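Long-range contacts in putative CRISPR-associated endoribonuclease-like protein Cas6 (Pyrococcus furiosus, PDB 3UFC), which probably binds CRISPR RNA as a Cas6 paralogue in the archaeon's adaptive defence against viruses and other mobile genetic elements: residues 16-21 and 107-112; 47-52 and 170-175; 134-139 and 156-161. All coordinates share one frame; numbering follows the deposited sequence.

Contact 1 of 3, residues 16-21 and 107-112; sequences PVIPFN and VGFLVA
Pro16 O is held by one backbone hydrogen bond, accepted from Ile72, and Ile18 pairs likewise with Ile70. No hydrogen bond crosses to 107-112, and the side-chain contacts there are apolar. Val107 carries them, reaching toward the 16-21 backbone with its two methyls divided between neighbours. Val107 CG1, anti to the backbone N (chi1 -175°), meets the ring of Pro16, 3.6 Å from Pro16 CB. Val107 CG2, anti to the carbonyl carbon, lies 3.5 Å from Val17 O. The same methyl, Val107 CG2, is 3.7 Å from Ile18 CG2. The side chains of Pro16 and Ile18 each cross that of Val107 at about a right angle. Strand 107-116 belongs to the N-terminal ferredoxin-like sheet, next to strand 3-11, while 17-18 is the edge strand of a separate small antiparallel sheet, paired with 69-72; the methyl contacts thus join two sheets, chiefly side chain to side chain. Ile18 CG1 takes the crowded position between the backbone N and the carbonyl carbon (chi1 63°), which puts CG2 beside the N, facing Val107. Ile18 CG2 also meets the edge of the Phe109 ring, in its plane, 3.9 Å from Phe109 CZ. Ile104, Ile72, Leu9 and Pro11 also touch this ring.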
ATOM      1  N   PRO A  16     -10.651  15.781  14.581  1.00 46.46           N
ATOM      2  CA  PRO A  16      -9.971  16.513  13.511  1.00 44.84           C
ATOM      3  C   PRO A  16     -10.427  16.074  12.124  1.00 41.85           C
ATOM      4  O   PRO A  16     -11.042  15.020  11.959  1.00 40.98           O
ATOM      5  CB  PRO A  16      -8.504  16.186  13.762  1.00 45.03           C
ATOM      6  CG  PRO A  16      -8.580  14.766  14.202  1.00 45.32           C
ATOM      7  CD  PRO A  16      -9.749  14.776  15.174  1.00 46.41           C
ATOM      8  N   VAL A  17     -10.129  16.902  11.131  1.00 40.62           N
ATOM      9  CA  VAL A  17     -10.474  16.597   9.753  1.00 38.63           C
ATOM     10  C   VAL A  17      -9.163  16.563   8.979  1.00 37.26           C
ATOM     11  O   VAL A  17      -8.458  17.565   8.901  1.00 36.46           O
ATOM     12  CB  VAL A  17     -11.397  17.675   9.138  1.00 40.28           C
ATOM     13  CG1 VAL A  17     -11.755  17.298   7.706  1.00 39.33           C
ATOM     14  CG2 VAL A  17     -12.662  17.815   9.972  1.00 40.24           C
ATOM     15  N   ILE A  18      -8.823  15.401   8.435  1.00 35.51           N
ATOM     16  CA  ILE A  18      -7.590  15.269   7.670  1.00 34.65           C
ATOM     17  C   ILE A  18      -7.918  15.299   6.183  1.00 32.85           C
ATOM     18  O   ILE A  18      -9.004  14.896   5.771  1.00 32.99           O
ATOM     19  CB  ILE A  18      -6.860  13.932   7.966  1.00 33.88           C
ATOM     20  CG1 ILE A  18      -7.739  12.750   7.543  1.00 33.51           C
ATOM     21  CG2 ILE A  18      -6.502  13.849   9.437  1.00 33.66           C
ATOM     22  CD1 ILE A  18      -7.059  11.386   7.673  1.00 34.45           C
ATOM     23  N   PRO A  19      -6.986  15.789   5.359  1.00 32.50           N
ATOM     24  CA  PRO A  19      -7.245  15.833   3.917  1.00 33.93           C
ATOM     25  C   PRO A  19      -7.299  14.408   3.366  1.00 33.84           C
ATOM     26  O   PRO A  19      -6.748  13.487   3.977  1.00 33.46           O
ATOM     27  CB  PRO A  19      -6.059  16.633   3.382  1.00 34.06           C
ATOM     28  CG  PRO A  19      -4.959  16.294   4.352  1.00 34.63           C
ATOM     29  CD  PRO A  19      -5.669  16.363   5.684  1.00 32.42           C
ATOM     30  N   PHE A  20      -7.965  14.218   2.231  1.00 33.72           N
ATOM     31  CA  PHE A  20      -8.063  12.886   1.637  1.00 34.88           C
ATOM     32  C   PHE A  20      -6.743  12.419   1.020  1.00 33.11           C
ATOM     33  O   PHE A  20      -6.392  11.244   1.113  1.00 33.55           O
ATOM     34  CB  PHE A  20      -9.103  12.828   0.506  1.00 38.45           C
ATOM     35  CG  PHE A  20     -10.470  13.322   0.872  1.00 43.60           C
ATOM     36  CD1 PHE A  20     -10.854  14.631   0.576  1.00 46.62           C
ATOM     37  CD2 PHE A  20     -11.408  12.461   1.433  1.00 46.48           C
ATOM     38  CE1 PHE A  20     -12.153  15.073   0.822  1.00 47.05           C
ATOM     39  CE2 PHE A  20     -12.713  12.893   1.687  1.00 47.36           C
ATOM     40  CZ  PHE A  20     -13.085  14.200   1.378  1.00 47.87           C
ATOM     41  N   ASN A  21      -6.028  13.343   0.382  1.00 31.52           N
ATOM     42  CA  ASN A  21      -4.783  13.032  -0.329  1.00 31.07           C
ATOM     43  C   ASN A  21      -3.489  13.212   0.460  1.00 30.19           C
ATOM     44  O   ASN A  21      -2.680  14.085   0.144  1.00 31.18           O
ATOM     45  CB  ASN A  21      -4.727  13.889  -1.598  1.00 33.02           C
ATOM     46  CG  ASN A  21      -6.038  13.876  -2.363  1.00 33.13           C
ATOM     47  OD1 ASN A  21      -6.425  12.862  -2.941  1.00 34.24           O
ATOM     48  ND2 ASN A  21      -6.738  15.006  -2.355  1.00 37.84           N
ATOM     49  N   VAL A 107      -3.255  18.207  10.866  1.00 40.99           N
ATOM     50  CA  VAL A 107      -3.535  17.339  12.001  1.00 39.07           C
ATOM     51  C   VAL A 107      -2.301  16.555  12.438  1.00 38.34           C
ATOM     52  O   VAL A 107      -1.648  15.895  11.625  1.00 37.27           O
ATOM     53  CB  VAL A 107      -4.665  16.341  11.663  1.00 39.44           C
ATOM     54  CG1 VAL A 107      -5.036  15.526  12.898  1.00 38.38           C
ATOM     55  CG2 VAL A 107      -5.873  17.096  11.138  1.00 39.53           C
ATOM     56  N   GLY A 108      -1.986  16.642  13.726  1.00 36.92           N
ATOM     57  CA  GLY A 108      -0.845  15.925  14.260  1.00 33.89           C
ATOM     58  C   GLY A 108      -1.296  14.619  14.890  1.00 32.54           C
ATOM     59  O   GLY A 108      -2.426  14.512  15.369  1.00 31.74           O
ATOM     60  N   PHE A 109      -0.416  13.624  14.876  1.00 31.28           N
ATOM     61  CA  PHE A 109      -0.712  12.316  15.447  1.00 30.91           C
ATOM     62  C   PHE A 109       0.480  11.828  16.259  1.00 31.21           C
ATOM     63  O   PHE A 109       1.632  12.154  15.957  1.00 30.46           O
ATOM     64  CB  PHE A 109      -0.970  11.281  14.346  1.00 30.44           C
ATOM     65  CG  PHE A 109      -2.263  11.466  13.611  1.00 29.90           C
ATOM     66  CD1 PHE A 109      -3.398  10.755  13.985  1.00 30.25           C
ATOM     67  CD2 PHE A 109      -2.344  12.340  12.528  1.00 31.26           C
ATOM     68  CE1 PHE A 109      -4.602  10.907  13.290  1.00 32.11           C
ATOM     69  CE2 PHE A 109      -3.543  12.500  11.826  1.00 31.71           C
ATOM     70  CZ  PHE A 109      -4.673  11.780  12.210  1.00 30.81           C
ATOM     71  N   LEU A 110       0.197  11.044  17.287  1.00 29.97           N
ATOM     72  CA  LEU A 110       1.251  10.463  18.102  1.00 30.85           C
ATOM     73  C   LEU A 110       1.115   8.955  17.927  1.00 29.29           C
ATOM     74  O   LEU A 110       0.010   8.422  17.993  1.00 29.65           O
ATOM     75  CB  LEU A 110       1.070  10.839  19.579  1.00 32.14           C
ATOM     76  CG  LEU A 110       2.166  10.348  20.533  1.00 35.37           C
ATOM     77  CD1 LEU A 110       3.532  10.794  20.029  1.00 34.18           C
ATOM     78  CD2 LEU A 110       1.910  10.895  21.936  1.00 37.27           C
ATOM     79  N   VAL A 111       2.220   8.267  17.665  1.00 29.38           N
ATOM     80  CA  VAL A 111       2.151   6.817  17.516  1.00 28.77           C
ATOM     81  C   VAL A 111       1.862   6.258  18.906  1.00 30.06           C
ATOM     82  O   VAL A 111       2.653   6.440  19.829  1.00 29.89           O
ATOM     83  CB  VAL A 111       3.481   6.233  16.992  1.00 28.73           C
ATOM     84  CG1 VAL A 111       3.435   4.709  17.049  1.00 27.38           C
ATOM     85  CG2 VAL A 111       3.721   6.697  15.564  1.00 28.49           C
ATOM     86  N   ALA A 112       0.723   5.590  19.052  1.00 29.00           N
ATOM     87  CA  ALA A 112       0.319   5.041  20.334  1.00 30.16           C
ATOM     88  C   ALA A 112       0.817   3.625  20.576  1.00 32.47           C
ATOM     89  O   ALA A 112       0.955   3.200  21.725  1.00 31.53           O
ATOM     90  CB  ALA A 112      -1.198   5.078  20.452  1.00 27.84           C
TER

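Contact 2 of 3, residues 47-52 and 170-175; sequences SPHGYW and YHEVMG
Glu172, near the end of helix 158-174, can be followed outward atom by atom. Glu172 CB lies 3.7 Å from His49 CD2. Glu172 CG, set anti to the backbone N, sits over one face of the imidazole, offset toward the rim and only 3.2 Å from His49 CG, a tight CH-pi contact. The bend at chi2 (58°) then turns the carboxylate off the imidazole face, Glu172 CD coming 3.7 Å from Tyr51 OH. Glu172 OE2 finishes at the edge of the Tyr51 ring, where Tyr51 OH gives it a hydrogen bond of 2.8 Å that is weak in geometry. Glu172 OE1 stays on the histidine side, 4.2 Å from His49 NE2. One residue on, Val173 CG2 stands almost exactly over the centre of the Tyr51 ring, 3.8 Å from its centroid and 3° off the normal, while Val173 CG1 touches Tyr51 CD2.

The partner loop, which leads from helix 42-46 to strand 53-59, contains a type I turn from Ser47 to Gly50, and the Ser47 side chain adds an ST turn: Ser47 OG accepts from His49 N and, at 3.1 Å, from His49 ND1, nearly in the ring plane, which fixes the imidazole's rotation. The Arg169 side chain grips His49 O and Gly50 O, the loop's backbone, as Glu172 and Val173 grip its side chains. With ND1 spent as a donor to Ser47 OG and a carboxylate lying near NE2, the imidazole may be inclined to take up a second proton, although its charge is not established.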
ATOM      1  N   SER A  47      12.460   3.352  -4.107  1.00 28.87           N
ATOM      2  CA  SER A  47      12.455   2.679  -5.402  1.00 29.08           C
ATOM      3  C   SER A  47      11.051   2.420  -5.928  1.00 29.43           C
ATOM      4  O   SER A  47      10.186   1.925  -5.203  1.00 29.52           O
ATOM      5  CB  SER A  47      13.207   1.353  -5.313  1.00 27.78           C
ATOM      6  OG  SER A  47      12.944   0.550  -6.452  1.00 27.36           O
ATOM      7  N   PRO A  48      10.806   2.750  -7.207  1.00 29.34           N
ATOM      8  CA  PRO A  48       9.486   2.533  -7.807  1.00 29.09           C
ATOM      9  C   PRO A  48       9.133   1.051  -7.983  1.00 28.99           C
ATOM     10  O   PRO A  48       8.015   0.726  -8.369  1.00 29.97           O
ATOM     11  CB  PRO A  48       9.588   3.274  -9.143  1.00 31.07           C
ATOM     12  CG  PRO A  48      11.041   3.104  -9.500  1.00 30.59           C
ATOM     13  CD  PRO A  48      11.723   3.387  -8.171  1.00 28.76           C
ATOM     14  N   HIS A  49      10.075   0.150  -7.705  1.00 27.61           N
ATOM     15  CA  HIS A  49       9.785  -1.277  -7.845  1.00 28.54           C
ATOM     16  C   HIS A  49       8.990  -1.826  -6.657  1.00 27.18           C
ATOM     17  O   HIS A  49       8.582  -2.988  -6.651  1.00 25.63           O
ATOM     18  CB  HIS A  49      11.070  -2.079  -8.028  1.00 32.05           C
ATOM     19  CG  HIS A  49      11.823  -1.725  -9.270  1.00 37.18           C
ATOM     20  ND1 HIS A  49      12.875  -0.835  -9.275  1.00 40.82           N
ATOM     21  CD2 HIS A  49      11.662  -2.124 -10.553  1.00 39.62           C
ATOM     22  CE1 HIS A  49      13.330  -0.700 -10.508  1.00 40.31           C
ATOM     23  NE2 HIS A  49      12.611  -1.470 -11.303  1.00 40.54           N
ATOM     24  N   GLY A  50       8.781  -0.980  -5.656  1.00 25.11           N
ATOM     25  CA  GLY A  50       8.002  -1.371  -4.496  1.00 25.63           C
ATOM     26  C   GLY A  50       8.587  -2.444  -3.606  1.00 25.44           C
ATOM     27  O   GLY A  50       8.146  -3.591  -3.650  1.00 24.70           O
ATOM     28  N   TYR A  51       9.570  -2.067  -2.792  1.00 24.87           N
ATOM     29  CA  TYR A  51      10.200  -3.002  -1.867  1.00 24.97           C
ATOM     30  C   TYR A  51       9.357  -3.136  -0.607  1.00 24.19           C
ATOM     31  O   TYR A  51       9.695  -3.897   0.299  1.00 25.11           O
ATOM     32  CB  TYR A  51      11.602  -2.524  -1.476  1.00 24.08           C
ATOM     33  CG  TYR A  51      12.660  -2.775  -2.525  1.00 26.36           C
ATOM     34  CD1 TYR A  51      12.726  -2.001  -3.687  1.00 27.84           C
ATOM     35  CD2 TYR A  51      13.598  -3.786  -2.354  1.00 27.25           C
ATOM     36  CE1 TYR A  51      13.714  -2.237  -4.652  1.00 29.35           C
ATOM     37  CE2 TYR A  51      14.581  -4.029  -3.305  1.00 29.97           C
ATOM     38  CZ  TYR A  51      14.635  -3.254  -4.448  1.00 28.62           C
ATOM     39  OH  TYR A  51      15.616  -3.505  -5.375  1.00 31.76           O
ATOM     40  N   TRP A  52       8.258  -2.390  -0.555  1.00 22.85           N
ATOM     41  CA  TRP A  52       7.362  -2.428   0.596  1.00 21.27           C
ATOM     42  C   TRP A  52       6.048  -1.769   0.216  1.00 22.92           C
ATOM     43  O   TRP A  52       5.900  -1.252  -0.896  1.00 24.32           O
ATOM     44  CB  TRP A  52       7.982  -1.679   1.785  1.00 19.39           C
ATOM     45  CG  TRP A  52       8.173  -0.198   1.537  1.00 21.15           C
ATOM     46  CD1 TRP A  52       8.918   0.378   0.545  1.00 22.66           C
ATOM     47  CD2 TRP A  52       7.613   0.884   2.297  1.00 20.84           C
ATOM     48  NE1 TRP A  52       8.858   1.752   0.641  1.00 22.33           N
ATOM     49  CE2 TRP A  52       8.065   2.089   1.708  1.00 22.37           C
ATOM     50  CE3 TRP A  52       6.773   0.953   3.420  1.00 20.78           C
ATOM     51  CZ2 TRP A  52       7.706   3.350   2.204  1.00 20.84           C
ATOM     52  CZ3 TRP A  52       6.415   2.209   3.913  1.00 20.63           C
ATOM     53  CH2 TRP A  52       6.884   3.390   3.302  1.00 20.47           C
ATOM     54  N   TYR A 170       9.000  -8.501  -8.884  1.00 23.35           N
ATOM     55  CA  TYR A 170       9.563  -9.697  -8.255  1.00 24.14           C
ATOM     56  C   TYR A 170      11.033  -9.890  -8.659  1.00 26.70           C
ATOM     57  O   TYR A 170      11.883 -10.213  -7.826  1.00 23.94           O
ATOM     58  CB  TYR A 170       8.751 -10.933  -8.663  1.00 24.89           C
ATOM     59  CG  TYR A 170       9.043 -12.177  -7.844  1.00 25.56           C
ATOM     60  CD1 TYR A 170       8.134 -12.631  -6.888  1.00 25.93           C
ATOM     61  CD2 TYR A 170      10.223 -12.900  -8.026  1.00 24.64           C
ATOM     62  CE1 TYR A 170       8.389 -13.781  -6.130  1.00 26.05           C
ATOM     63  CE2 TYR A 170      10.492 -14.051  -7.273  1.00 26.93           C
ATOM     64  CZ  TYR A 170       9.569 -14.482  -6.327  1.00 27.28           C
ATOM     65  OH  TYR A 170       9.821 -15.609  -5.576  1.00 29.74           O
ATOM     66  N   HIS A 171      11.332  -9.694  -9.940  1.00 26.58           N
ATOM     67  CA  HIS A 171      12.701  -9.849 -10.414  1.00 27.62           C
ATOM     68  C   HIS A 171      13.634  -8.845  -9.750  1.00 29.13           C
ATOM     69  O   HIS A 171      14.719  -9.199  -9.278  1.00 27.98           O
ATOM     70  CB  HIS A 171      12.768  -9.679 -11.937  1.00 29.66           C
ATOM     71  CG  HIS A 171      14.165  -9.652 -12.470  1.00 27.96           C
ATOM     72  ND1 HIS A 171      14.947  -8.519 -12.439  1.00 29.73           N
ATOM     73  CD2 HIS A 171      14.949 -10.639 -12.967  1.00 28.20           C
ATOM     74  CE1 HIS A 171      16.155  -8.808 -12.892  1.00 30.61           C
ATOM     75  NE2 HIS A 171      16.182 -10.087 -13.218  1.00 27.90           N
ATOM     76  N   GLU A 172      13.211  -7.588  -9.724  1.00 28.29           N
ATOM     77  CA  GLU A 172      14.004  -6.531  -9.122  1.00 30.24           C
ATOM     78  C   GLU A 172      14.173  -6.705  -7.610  1.00 30.85           C
ATOM     79  O   GLU A 172      15.285  -6.615  -7.091  1.00 29.91           O
ATOM     80  CB  GLU A 172      13.359  -5.175  -9.408  1.00 32.33           C
ATOM     81  CG  GLU A 172      14.024  -4.012  -8.697  1.00 39.43           C
ATOM     82  CD  GLU A 172      15.496  -3.882  -9.040  1.00 44.12           C
ATOM     83  OE1 GLU A 172      15.842  -3.953 -10.242  1.00 45.21           O
ATOM     84  OE2 GLU A 172      16.304  -3.702  -8.105  1.00 48.47           O
ATOM     85  N   VAL A 173      13.074  -6.959  -6.906  1.00 28.19           N
ATOM     86  CA  VAL A 173      13.130  -7.110  -5.456  1.00 28.39           C
ATOM     87  C   VAL A 173      13.712  -8.436  -4.965  1.00 29.84           C
ATOM     88  O   VAL A 173      14.570  -8.442  -4.084  1.00 30.87           O
ATOM     89  CB  VAL A 173      11.727  -6.890  -4.831  1.00 27.29           C
ATOM     90  CG1 VAL A 173      11.766  -7.137  -3.330  1.00 27.40           C
ATOM     91  CG2 VAL A 173      11.262  -5.460  -5.111  1.00 23.40           C
ATOM     92  N   MET A 174      13.266  -9.550  -5.536  1.00 30.54           N
ATOM     93  CA  MET A 174      13.754 -10.865  -5.124  1.00 31.09           C
ATOM     94  C   MET A 174      15.065 -11.280  -5.797  1.00 33.84           C
ATOM     95  O   MET A 174      15.736 -12.202  -5.336  1.00 33.79           O
ATOM     96  CB  MET A 174      12.689 -11.934  -5.391  1.00 30.04           C
ATOM     97  CG  MET A 174      11.326 -11.635  -4.772  1.00 31.20           C
ATOM     98  SD  MET A 174      11.406 -11.342  -2.978  1.00 33.88           S
ATOM     99  CE  MET A 174      11.532 -13.017  -2.375  1.00 32.22           C
ATOM    100  N   GLY A 175      15.428 -10.622  -6.894  1.00 32.87           N
ATOM    101  CA  GLY A 175      16.674 -10.972  -7.557  1.00 34.79           C
ATOM    102  C   GLY A 175      16.529 -11.770  -8.840  1.00 35.92           C
ATOM    103  O   GLY A 175      17.403 -11.720  -9.702  1.00 38.09           O
TER

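Contact 3 of 3, residues 134-139 and 156-161; sequences IVVRTV and ELFLDR
A beta-hairpin, strands 136-142 and 145-151, branches off between the first strand and the first helix of the C-terminal ferredoxin-like domain, and here its first strand packs on the first turn of that helix, 158-174. Val136 and Thr138, alternate residues, start their side chains toward the helix, and Arg137 between them starts away from it; the Arg137 guanidinium makes a salt bridge with Asp150 and a hydrogen bond with His148. The hairpin itself is closed by backbone bonds of Val136 with Leu151 and of Thr138 with Trp149.

Val136 divides its methyls between two helix residues. Val136 CG1, anti to the backbone N, rests against the base of Arg161, 3.4 Å from Arg161 CB. Val136 CG2 reaches the ring of Phe158, 3.5 Å from Phe158 CE1, and the two side chains cross at about a right angle. Phe158 gets there because its CG is anti to the backbone N (chi1 -174°), which sets the ring against Val136; Ile185 and Pro153 also touch this ring.

Arg161 lies across the strand, its chain bent at chi2 and chi3. Arg161 CD packs down on the strand, 3.4 Å from Thr138 CB and 3.0 Å from Arg137 O. The bend brings the edge of the guanidinium round to the same carbonyl: Arg161 NH1 donates to Arg137 O over 3.4 Å, nearly straight at 163° but weak for its length. At the other tip, NH2 comes close to Lys164 NZ, where two positive charges would repel, which might lower the lysine's pKa unless other groups offset it. Thr138 OG1, anti to its backbone N, lies 3.7 Å from Arg161 CD and 4.1 Å from Leu157 CD2.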
ATOM      1  N   ILE A 134      -5.321  -0.817  -5.319  1.00 19.08           N
ATOM      2  CA  ILE A 134      -4.402  -1.475  -6.235  1.00 19.33           C
ATOM      3  C   ILE A 134      -4.328  -0.658  -7.528  1.00 21.71           C
ATOM      4  O   ILE A 134      -5.352  -0.331  -8.141  1.00 21.42           O
ATOM      5  CB  ILE A 134      -4.849  -2.923  -6.525  1.00 20.16           C
ATOM      6  CG1 ILE A 134      -4.519  -3.801  -5.313  1.00 18.63           C
ATOM      7  CG2 ILE A 134      -4.150  -3.463  -7.777  1.00 19.57           C
ATOM      8  CD1 ILE A 134      -5.009  -5.239  -5.436  1.00 21.99           C
ATOM      9  N   VAL A 135      -3.105  -0.320  -7.918  1.00 21.63           N
ATOM     10  CA  VAL A 135      -2.853   0.475  -9.112  1.00 20.99           C
ATOM     11  C   VAL A 135      -2.199  -0.372 -10.201  1.00 21.44           C
ATOM     12  O   VAL A 135      -1.186  -1.030  -9.968  1.00 19.33           O
ATOM     13  CB  VAL A 135      -1.915   1.664  -8.791  1.00 22.07           C
ATOM     14  CG1 VAL A 135      -1.641   2.482 -10.058  1.00 22.69           C
ATOM     15  CG2 VAL A 135      -2.551   2.553  -7.715  1.00 19.52           C
ATOM     16  N   VAL A 136      -2.800  -0.364 -11.386  1.00 22.00           N
ATOM     17  CA  VAL A 136      -2.275  -1.102 -12.529  1.00 22.04           C
ATOM     18  C   VAL A 136      -2.422  -0.172 -13.722  1.00 26.08           C
ATOM     19  O   VAL A 136      -3.533   0.245 -14.061  1.00 24.12           O
ATOM     20  CB  VAL A 136      -3.072  -2.396 -12.801  1.00 22.70           C
ATOM     21  CG1 VAL A 136      -2.489  -3.111 -14.017  1.00 20.16           C
ATOM     22  CG2 VAL A 136      -3.025  -3.318 -11.572  1.00 19.44           C
ATOM     23  N   ARG A 137      -1.305   0.152 -14.360  1.00 28.62           N
ATOM     24  CA  ARG A 137      -1.343   1.076 -15.483  1.00 33.42           C
ATOM     25  C   ARG A 137      -0.782   0.543 -16.792  1.00 34.74           C
ATOM     26  O   ARG A 137      -0.116  -0.491 -16.836  1.00 33.08           O
ATOM     27  CB  ARG A 137      -0.593   2.354 -15.106  1.00 34.96           C
ATOM     28  CG  ARG A 137      -1.083   2.981 -13.819  1.00 38.86           C
ATOM     29  CD  ARG A 137       0.066   3.247 -12.869  1.00 43.23           C
ATOM     30  NE  ARG A 137       0.851   4.422 -13.228  1.00 44.55           N
ATOM     31  CZ  ARG A 137       0.417   5.675 -13.121  1.00 47.96           C
ATOM     32  NH1 ARG A 137      -0.802   5.924 -12.668  1.00 49.19           N
ATOM     33  NH2 ARG A 137       1.212   6.684 -13.445  1.00 48.19           N
ATOM     34  N   THR A 138      -1.077   1.276 -17.859  1.00 36.70           N
ATOM     35  CA  THR A 138      -0.601   0.950 -19.190  1.00 40.10           C
ATOM     36  C   THR A 138      -0.301   2.290 -19.858  1.00 43.34           C
ATOM     37  O   THR A 138      -0.585   3.344 -19.289  1.00 42.25           O
ATOM     38  CB  THR A 138      -1.661   0.172 -19.999  1.00 39.10           C
ATOM     39  OG1 THR A 138      -1.110  -0.200 -21.268  1.00 41.44           O
ATOM     40  CG2 THR A 138      -2.902   1.011 -20.214  1.00 37.69           C
ATOM     41  N   VAL A 139       0.279   2.257 -21.049  1.00 47.89           N
ATOM     42  CA  VAL A 139       0.611   3.489 -21.754  1.00 53.43           C
ATOM     43  C   VAL A 139      -0.353   3.789 -22.895  1.00 57.27           C
ATOM     44  O   VAL A 139      -0.578   2.948 -23.764  1.00 57.94           O
ATOM     45  CB  VAL A 139       2.048   3.430 -22.324  1.00 53.14           C
ATOM     46  CG1 VAL A 139       2.328   4.659 -23.169  1.00 54.30           C
ATOM     47  CG2 VAL A 139       3.051   3.341 -21.187  1.00 53.34           C
ATOM     48  N   GLU A 156      -9.935  -4.992 -20.112  1.00 38.08           N
ATOM     49  CA  GLU A 156      -9.345  -6.157 -20.773  1.00 39.10           C
ATOM     50  C   GLU A 156      -7.851  -6.333 -20.505  1.00 35.71           C
ATOM     51  O   GLU A 156      -7.372  -7.456 -20.366  1.00 35.84           O
ATOM     52  CB  GLU A 156      -9.557  -6.081 -22.288  1.00 43.56           C
ATOM     53  CG  GLU A 156     -11.003  -6.129 -22.734  1.00 50.43           C
ATOM     54  CD  GLU A 156     -11.126  -6.256 -24.242  1.00 54.72           C
ATOM     55  OE1 GLU A 156     -10.549  -5.408 -24.962  1.00 57.27           O
ATOM     56  OE2 GLU A 156     -11.796  -7.202 -24.708  1.00 56.91           O
ATOM     57  N   LEU A 157      -7.117  -5.226 -20.445  1.00 33.90           N
ATOM     58  CA  LEU A 157      -5.673  -5.279 -20.209  1.00 35.02           C
ATOM     59  C   LEU A 157      -5.249  -5.399 -18.742  1.00 31.53           C
ATOM     60  O   LEU A 157      -4.084  -5.661 -18.460  1.00 30.79           O
ATOM     61  CB  LEU A 157      -4.996  -4.043 -20.808  1.00 37.19           C
ATOM     62  CG  LEU A 157      -4.690  -4.009 -22.307  1.00 41.43           C
ATOM     63  CD1 LEU A 157      -5.949  -4.269 -23.117  1.00 43.52           C
ATOM     64  CD2 LEU A 157      -4.098  -2.651 -22.654  1.00 41.77           C
ATOM     65  N   PHE A 158      -6.185  -5.204 -17.818  1.00 30.41           N
ATOM     66  CA  PHE A 158      -5.875  -5.260 -16.386  1.00 28.29           C
ATOM     67  C   PHE A 158      -5.031  -6.465 -15.966  1.00 27.50           C
ATOM     68  O   PHE A 158      -3.902  -6.311 -15.488  1.00 24.68           O
ATOM     69  CB  PHE A 158      -7.166  -5.248 -15.560  1.00 27.76           C
ATOM     70  CG  PHE A 158      -6.933  -5.166 -14.069  1.00 27.95           C
ATOM     71  CD1 PHE A 158      -6.695  -3.944 -13.452  1.00 27.19           C
ATOM     72  CD2 PHE A 158      -6.934  -6.315 -13.287  1.00 28.35           C
ATOM     73  CE1 PHE A 158      -6.460  -3.869 -12.077  1.00 27.56           C
ATOM     74  CE2 PHE A 158      -6.699  -6.252 -11.909  1.00 26.86           C
ATOM     75  CZ  PHE A 158      -6.463  -5.032 -11.306  1.00 25.71           C
ATOM     76  N   LEU A 159      -5.579  -7.663 -16.144  1.00 27.96           N
ATOM     77  CA  LEU A 159      -4.880  -8.875 -15.747  1.00 28.20           C
ATOM     78  C   LEU A 159      -3.483  -9.012 -16.346  1.00 28.44           C
ATOM     79  O   LEU A 159      -2.523  -9.247 -15.616  1.00 26.99           O
ATOM     80  CB  LEU A 159      -5.718 -10.116 -16.084  1.00 29.98           C
ATOM     81  CG  LEU A 159      -5.070 -11.445 -15.675  1.00 31.43           C
ATOM     82  CD1 LEU A 159      -4.761 -11.424 -14.186  1.00 31.20           C
ATOM     83  CD2 LEU A 159      -5.996 -12.604 -16.016  1.00 34.88           C
ATOM     84  N   ASP A 160      -3.355  -8.868 -17.662  1.00 28.31           N
ATOM     85  CA  ASP A 160      -2.039  -8.987 -18.284  1.00 29.09           C
ATOM     86  C   ASP A 160      -1.076  -7.928 -17.770  1.00 26.89           C
ATOM     87  O   ASP A 160       0.111  -8.202 -17.574  1.00 25.34           O
ATOM     88  CB  ASP A 160      -2.140  -8.910 -19.808  1.00 33.22           C
ATOM     89  CG  ASP A 160      -2.690 -10.186 -20.412  1.00 38.58           C
ATOM     90  OD1 ASP A 160      -2.525 -11.255 -19.783  1.00 39.03           O
ATOM     91  OD2 ASP A 160      -3.270 -10.128 -21.514  1.00 41.58           O
ATOM     92  N   ARG A 161      -1.582  -6.717 -17.554  1.00 24.41           N
ATOM     93  CA  ARG A 161      -0.743  -5.648 -17.026  1.00 25.69           C
ATOM     94  C   ARG A 161      -0.314  -5.989 -15.590  1.00 24.44           C
ATOM     95  O   ARG A 161       0.852  -5.830 -15.230  1.00 25.16           O
ATOM     96  CB  ARG A 161      -1.500  -4.323 -17.039  1.00 27.90           C
ATOM     97  CG  ARG A 161      -1.652  -3.696 -18.418  1.00 34.71           C
ATOM     98  CD  ARG A 161      -0.486  -2.773 -18.721  1.00 40.32           C
ATOM     99  NE  ARG A 161       0.589  -3.434 -19.445  1.00 45.04           N
ATOM    100  CZ  ARG A 161       1.803  -2.912 -19.607  1.00 47.46           C
ATOM    101  NH1 ARG A 161       2.093  -1.729 -19.081  1.00 48.16           N
ATOM    102  NH2 ARG A 161       2.717  -3.564 -20.314  1.00 48.95           N
TER

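How the contacts relate
From the N terminus, the chain passes 16-21 and then 47-52 before contact 1 closes at 107-112, still in the N-terminal half. The loop of contact 2, opened at 47-52, therefore crosses that of contact 1 and runs on into the C-terminal half, closing at 170-175. Within that span contact 3 opens at 134-139 and closes soon after at 156-161. Contact 1 joins two sheets of the N-terminal half; contact 3 sets a hairpin on helix 158-174, and contact 2 uses the other end of that helix to tie the halves together. Centres of contacts 2 and 3 lie about 18 Å apart, while contact 1 is on the opposite side of the chain's centre from both.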